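Local atomic coordinates of G/U mismatch-specific DNA glycosylase (Deinococcus radiodurans, PDB entry 2C2Q), a protein that belongs to the uracil DNA glycosylase superfamily of DNA repair proteins. Residues K136-Y139 with G140-Q144; P172-A175 with L176-V180. The protein carries 1 engineered substitution. All coordinates share one frame; numbering follows the deposited sequence.

Contact 1 of 2, residues K136-Y139 with G140-Q144; sequences KLPY and GPQPQ
Gln142 folds its side chain back onto Pro138 and Leu137 in a local contact, where the loop following helix 123-130 turns into the short edge strand 140-141. Its amide nitrogen NE2 spans two backbone carbonyls. One bond runs to Pro138 O, at 2.8 Å and bent to 144° at the hydrogen, the donor standing above the carbonyl plane. The other, to Gly140 O, is 3.0 Å long and nearly straight at 172°; that oxygen lies in the amide plane of Gln142 but is likewise met from above its own carbonyl plane. Two acceptors on one NH2 group fix the rotation of the amide. The chain gets there by a turn about the CB-CG bond (chi2 -72°), which a long, flexible glutamine can make. The amide oxygen OE1 faces carbon instead: it lies 3.5 Å from Leu137 CD2, the two side chains crossing at about a right angle, and 3.8 Å from Pro138 CD. Leu137 is buried, its side chain packing on Ala126, Ser127 and Leu130 of the helix. Gly140 suits the corner because, at its positive phi, a CB would be jammed against Tyr139 O. A water donates to both Tyr139 O, at 2.9 Å, and Pro141 O, at 2.7 Å, tying the backbone across this glycine. Proline at 138 and 141 fits the extended backbone there. Gly140 and Gln142 make backbone hydrogen bonds to Val156 and Leu154, and the Gln142 bridge spans the turn where the loop enters this edge strand, which pairs antiparallel with strand 153-156 in the mixed sheet.

Contact 2 of 2, residues P172-A175 with L176-V180; sequences PWQA and LGDRV
Leu176 with Pro172 and Gly177 with Trp173, joined through the backbone, mark the tight side of this helical contact, Gln174 with Asp178 the looser one, within about two turns of helix 171-188. Four successive backbone bonds of the i to i+4 kind carry it, from Leu176 N to Pro172 O (3.0 Å) through to Arg179 N to Ala175 O (2.9 Å). Leu176 sets CB 3.4 Å from Pro172 O, and its branched end is buried between the helix and the sheet. Gly177, also buried, adds no side chain to the helix surface. Round the helix, Gln174 NE2 reaches Asp178 OD1 at 3.2 Å with an angle of 159° at the hydrogen. The carboxylate oxygen lies in the amide plane of Gln174 but is approached from above the carboxylate plane. Gln174 starts with CG trans to the backbone N (chi1 -177°) and then bends at chi2, which turns its amide along the helix toward the next turn. Asp178 is exposed, and its OD1 also forms a salt bridge with Arg181, so the amide shares an already occupied charge. On the inner face Leu176 packs against Ile117 and Ala119 of strand 117-120, Leu28 of strand 28-32 and Trp155 of strand 153-156. Trp173 touches Leu30 and gives its indole NE1 to Pro158 O, while Arg179 forms salt bridges to Glu153, on strand 153-156, and Glu182 of its own helix.

Both contacts are partly buried and local in sequence, but they use different chemistry. In contact 1 the backbone is irregular, and a side-chain amide and a water supply bonds between its carbonyls; in contact 2 the helix satisfies its own backbone, leaving the Gln174 to Asp178 pair as an addition on its outer side. Strand 153-156 is common ground: contact 1 pairs with it at the edge of the sheet, whereas contact 2 packs on it and reaches further in, to strands 117-120 and 28-32. The two meet directly where Tyr139 CB lies 3.6 Å from Pro172 CG, a nonpolar touch joining the loop to the start of the helix.

Contact 1 of 2, residues K136-Y139 with G140-Q144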
ATOM      1  N   LYS A 136     -14.456 -10.385  -7.210  1.00 42.73           N
ATOM      2  CA  LYS A 136     -15.252  -9.200  -7.547  1.00 42.59           C
ATOM      3  C   LYS A 136     -14.487  -7.870  -7.737  1.00 41.82           C
ATOM      4  O   LYS A 136     -15.090  -6.843  -8.123  1.00 42.68           O
ATOM      5  CB  LYS A 136     -16.343  -9.018  -6.477  1.00 43.34           C
ATOM      6  CG  LYS A 136     -17.669  -9.724  -6.804  1.00 46.52           C
ATOM      7  CD  LYS A 136     -17.501 -11.220  -7.049  1.00 50.02           C
ATOM      8  CE  LYS A 136     -18.789 -11.814  -7.628  1.00 53.33           C
ATOM      9  NZ  LYS A 136     -18.498 -12.985  -8.498  1.00 54.85           N
ATOM     10  N   LEU A 137     -13.183  -7.852  -7.472  1.00 39.63           N
ATOM     11  CA  LEU A 137     -12.444  -6.595  -7.536  1.00 37.36           C
ATOM     12  C   LEU A 137     -11.692  -6.447  -8.844  1.00 36.17           C
ATOM     13  O   LEU A 137     -10.826  -7.272  -9.157  1.00 36.79           O
ATOM     14  CB  LEU A 137     -11.456  -6.492  -6.357  1.00 37.18           C
ATOM     15  CG  LEU A 137     -12.108  -6.396  -4.982  1.00 36.52           C
ATOM     16  CD1 LEU A 137     -11.143  -6.693  -3.848  1.00 36.68           C
ATOM     17  CD2 LEU A 137     -12.798  -5.050  -4.825  1.00 35.56           C
ATOM     18  N   PRO A 138     -11.994  -5.412  -9.626  1.00 34.35           N
ATOM     19  CA  PRO A 138     -11.139  -5.096 -10.773  1.00 33.02           C
ATOM     20  C   PRO A 138      -9.862  -4.400 -10.286  1.00 30.69           C
ATOM     21  O   PRO A 138      -9.863  -3.863  -9.185  1.00 31.44           O
ATOM     22  CB  PRO A 138     -12.018  -4.144 -11.602  1.00 32.53           C
ATOM     23  CG  PRO A 138     -12.816  -3.407 -10.555  1.00 34.03           C
ATOM     24  CD  PRO A 138     -13.135  -4.480  -9.523  1.00 34.74           C
ATOM     25  N   TYR A 139      -8.808  -4.439 -11.091  1.00 28.78           N
ATOM     26  CA  TYR A 139      -7.615  -3.632 -10.883  1.00 27.53           C
ATOM     27  C   TYR A 139      -7.873  -2.181 -11.309  1.00 28.07           C
ATOM     28  O   TYR A 139      -8.660  -1.925 -12.230  1.00 27.85           O
ATOM     29  CB  TYR A 139      -6.483  -4.201 -11.708  1.00 26.52           C
ATOM     30  CG  TYR A 139      -5.988  -5.535 -11.191  1.00 26.53           C
ATOM     31  CD1 TYR A 139      -5.543  -5.664  -9.882  1.00 27.31           C
ATOM     32  CD2 TYR A 139      -6.003  -6.683 -12.003  1.00 27.64           C
ATOM     33  CE1 TYR A 139      -5.088  -6.875  -9.382  1.00 24.03           C
ATOM     34  CE2 TYR A 139      -5.546  -7.914 -11.519  1.00 25.53           C
ATOM     35  CZ  TYR A 139      -5.072  -7.992 -10.202  1.00 26.70           C
ATOM     36  OH  TYR A 139      -4.620  -9.174  -9.683  1.00 25.27           O
ATOM     37  N   GLY A 140      -7.191  -1.230 -10.675  1.00 27.05           N
ATOM     38  CA  GLY A 140      -7.379   0.192 -10.980  1.00 26.34           C
ATOM     39  C   GLY A 140      -8.263   0.910  -9.976  1.00 27.32           C
ATOM     40  O   GLY A 140      -8.563   0.392  -8.879  1.00 26.48           O
ATOM     41  N   PRO A 141      -8.743   2.108 -10.343  1.00 28.04           N
ATOM     42  CA  PRO A 141      -9.539   2.872  -9.423  1.00 28.66           C
ATOM     43  C   PRO A 141     -10.785   2.147  -9.156  1.00 29.81           C
ATOM     44  O   PRO A 141     -11.319   1.483 -10.052  1.00 32.23           O
ATOM     45  CB  PRO A 141      -9.864   4.184 -10.164  1.00 28.01           C
ATOM     46  CG  PRO A 141      -9.105   4.185 -11.330  1.00 29.57           C
ATOM     47  CD  PRO A 141      -8.559   2.789 -11.630  1.00 29.01           C
ATOM     48  N   GLN A 142     -11.257   2.252  -7.940  1.00 28.96           N
ATOM     49  CA  GLN A 142     -12.500   1.638  -7.574  1.00 30.51           C
ATOM     50  C   GLN A 142     -13.577   2.713  -7.549  1.00 33.24           C
ATOM     51  O   GLN A 142     -13.269   3.885  -7.337  1.00 30.95           O
ATOM     52  CB  GLN A 142     -12.371   0.987  -6.224  1.00 29.86           C
ATOM     53  CG  GLN A 142     -11.185   0.011  -6.148  1.00 29.33           C
ATOM     54  CD  GLN A 142     -11.441  -1.286  -6.953  1.00 28.62           C
ATOM     55  OE1 GLN A 142     -12.353  -2.062  -6.631  1.00 32.30           O
ATOM     56  NE2 GLN A 142     -10.642  -1.509  -7.973  1.00 28.98           N
ATOM     57  N   PRO A 143     -14.829   2.348  -7.846  1.00 35.88           N
ATOM     58  CA  PRO A 143     -15.948   3.232  -7.512  1.00 37.90           C
ATOM     59  C   PRO A 143     -15.763   3.732  -6.080  1.00 39.52           C
ATOM     60  O   PRO A 143     -15.366   2.953  -5.203  1.00 39.86           O
ATOM     61  CB  PRO A 143     -17.161   2.300  -7.626  1.00 37.78           C
ATOM     62  CG  PRO A 143     -16.787   1.418  -8.782  1.00 37.62           C
ATOM     63  CD  PRO A 143     -15.291   1.145  -8.578  1.00 37.04           C
ATOM     64  N   GLN A 144     -15.997   5.028  -5.877  1.00 40.73           N
ATOM     65  CA  GLN A 144     -15.918   5.667  -4.565  1.00 43.46           C
ATOM     66  C   GLN A 144     -16.927   5.059  -3.534  1.00 44.92           C
ATOM     67  O   GLN A 144     -18.133   5.298  -3.660  1.00 45.80           O
ATOM     68  CB  GLN A 144     -16.127   7.189  -4.766  1.00 42.56           C
ATOM     69  CG  GLN A 144     -15.578   8.089  -3.671  1.00 39.19           C
ATOM     70  CD  GLN A 144     -14.081   7.927  -3.426  1.00 35.06           C
ATOM     71  OE1 GLN A 144     -13.304   7.720  -4.400  1.00 32.61           O
ATOM     72  NE2 GLN A 144     -13.703   8.011  -2.240  1.00 30.98           N
TER
HETATM   73  O   HOH W   1     -10.760   0.135 -12.302  1.00 29.94           O

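Contact 2 of 2, residues P172-A175 with L176-V180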
ATOM      1  N   PRO A 172      -2.216  -1.288 -14.327  1.00 23.97           N
ATOM      2  CA  PRO A 172      -2.811  -0.596 -13.160  1.00 22.99           C
ATOM      3  C   PRO A 172      -1.800   0.276 -12.392  1.00 22.07           C
ATOM      4  O   PRO A 172      -2.173   1.408 -11.960  1.00 20.22           O
ATOM      5  CB  PRO A 172      -3.361  -1.758 -12.310  1.00 24.02           C
ATOM      6  CG  PRO A 172      -3.574  -2.891 -13.351  1.00 24.81           C
ATOM      7  CD  PRO A 172      -2.384  -2.762 -14.198  1.00 23.07           C
ATOM      8  N   TRP A 173      -0.560  -0.205 -12.282  1.00 19.17           N
ATOM      9  CA  TRP A 173       0.551   0.496 -11.633  1.00 19.89           C
ATOM     10  C   TRP A 173       0.994   1.744 -12.463  1.00 20.31           C
ATOM     11  O   TRP A 173       1.363   2.780 -11.938  1.00 20.22           O
ATOM     12  CB  TRP A 173       1.770  -0.446 -11.451  1.00 18.46           C
ATOM     13  CG  TRP A 173       1.561  -1.499 -10.437  1.00 19.81           C
ATOM     14  CD1 TRP A 173       0.998  -2.745 -10.608  1.00 20.36           C
ATOM     15  CD2 TRP A 173       1.912  -1.405  -9.043  1.00 19.78           C
ATOM     16  NE1 TRP A 173       0.956  -3.430  -9.405  1.00 19.79           N
ATOM     17  CE2 TRP A 173       1.543  -2.652  -8.431  1.00 21.90           C
ATOM     18  CE3 TRP A 173       2.536  -0.408  -8.253  1.00 20.95           C
ATOM     19  CZ2 TRP A 173       1.709  -2.906  -7.048  1.00 21.49           C
ATOM     20  CZ3 TRP A 173       2.720  -0.676  -6.846  1.00 19.01           C
ATOM     21  CH2 TRP A 173       2.322  -1.915  -6.283  1.00 19.29           C
ATOM     22  N   GLN A 174       1.044   1.610 -13.792  1.00 21.10           N
ATOM     23  CA  GLN A 174       1.419   2.748 -14.580  1.00 20.59           C
ATOM     24  C   GLN A 174       0.311   3.811 -14.551  1.00 20.34           C
ATOM     25  O   GLN A 174       0.616   5.021 -14.520  1.00 22.10           O
ATOM     26  CB  GLN A 174       1.655   2.323 -16.037  1.00 20.73           C
ATOM     27  CG  GLN A 174       2.111   3.477 -16.868  1.00 23.16           C
ATOM     28  CD  GLN A 174       3.481   3.973 -16.539  1.00 27.43           C
ATOM     29  OE1 GLN A 174       4.463   3.220 -16.538  1.00 27.40           O
ATOM     30  NE2 GLN A 174       3.571   5.268 -16.266  1.00 31.97           N
ATOM     31  N   ALA A 175      -0.949   3.379 -14.568  1.00 20.23           N
ATOM     32  CA  ALA A 175      -2.095   4.308 -14.507  1.00 21.06           C
ATOM     33  C   ALA A 175      -2.067   5.080 -13.170  1.00 21.08           C
ATOM     34  O   ALA A 175      -2.475   6.262 -13.066  1.00 20.37           O
ATOM     35  CB  ALA A 175      -3.401   3.557 -14.641  1.00 21.53           C
ATOM     36  N   LEU A 176      -1.649   4.361 -12.139  1.00 20.81           N
ATOM     37  CA  LEU A 176      -1.533   4.965 -10.823  1.00 19.11           C
ATOM     38  C   LEU A 176      -0.441   5.991 -10.847  1.00 20.01           C
ATOM     39  O   LEU A 176      -0.652   7.137 -10.359  1.00 20.28           O
ATOM     40  CB  LEU A 176      -1.276   3.871  -9.752  1.00 18.69           C
ATOM     41  CG  LEU A 176      -1.152   4.442  -8.346  1.00 17.73           C
ATOM     42  CD1 LEU A 176      -2.373   5.218  -7.905  1.00 17.40           C
ATOM     43  CD2 LEU A 176      -0.843   3.285  -7.378  1.00 18.07           C
ATOM     44  N   GLY A 177       0.712   5.616 -11.402  1.00 19.63           N
ATOM     45  CA  GLY A 177       1.873   6.508 -11.578  1.00 21.51           C
ATOM     46  C   GLY A 177       1.456   7.815 -12.285  1.00 22.51           C
ATOM     47  O   GLY A 177       1.868   8.921 -11.899  1.00 23.34           O
ATOM     48  N   ASP A 178       0.652   7.661 -13.312  1.00 24.06           N
ATOM     49  CA  ASP A 178       0.200   8.788 -14.144  1.00 25.47           C
ATOM     50  C   ASP A 178      -0.719   9.667 -13.335  1.00 25.73           C
ATOM     51  O   ASP A 178      -0.627  10.909 -13.422  1.00 27.49           O
ATOM     52  CB  ASP A 178      -0.636   8.217 -15.271  1.00 25.80           C
ATOM     53  CG  ASP A 178       0.212   7.580 -16.348  1.00 26.71           C
ATOM     54  OD1 ASP A 178       1.486   7.710 -16.345  1.00 27.72           O
ATOM     55  OD2 ASP A 178      -0.353   6.947 -17.240  1.00 30.58           O
ATOM     56  N   ARG A 179      -1.624   9.019 -12.604  1.00 25.02           N
ATOM     57  CA  ARG A 179      -2.576   9.693 -11.697  1.00 24.23           C
ATOM     58  C   ARG A 179      -1.893  10.502 -10.578  1.00 24.07           C
ATOM     59  O   ARG A 179      -2.334  11.624 -10.258  1.00 23.71           O
ATOM     60  CB  ARG A 179      -3.555   8.709 -11.083  1.00 23.32           C
ATOM     61  CG  ARG A 179      -4.590   9.390 -10.164  1.00 23.17           C
ATOM     62  CD  ARG A 179      -5.485  10.401 -10.906  1.00 24.91           C
ATOM     63  NE  ARG A 179      -6.461  10.987 -10.018  1.00 22.46           N
ATOM     64  CZ  ARG A 179      -6.842  12.270 -10.076  1.00 24.69           C
ATOM     65  NH1 ARG A 179      -6.343  13.081 -11.009  1.00 21.76           N
ATOM     66  NH2 ARG A 179      -7.727  12.723  -9.200  1.00 23.41           N
ATOM     67  N   VAL A 180      -0.824   9.943 -10.007  1.00 22.95           N
ATOM     68  CA  VAL A 180      -0.021  10.651  -9.012  1.00 23.14           C
ATOM     69  C   VAL A 180       0.692  11.862  -9.654  1.00 24.70           C
ATOM     70  O   VAL A 180       0.669  12.983  -9.096  1.00 23.24           O
ATOM     71  CB  VAL A 180       0.978   9.683  -8.292  1.00 22.42           C
ATOM     72  CG1 VAL A 180       2.059  10.454  -7.520  1.00 20.00           C
ATOM     73  CG2 VAL A 180       0.206   8.758  -7.403  1.00 20.78           C
TER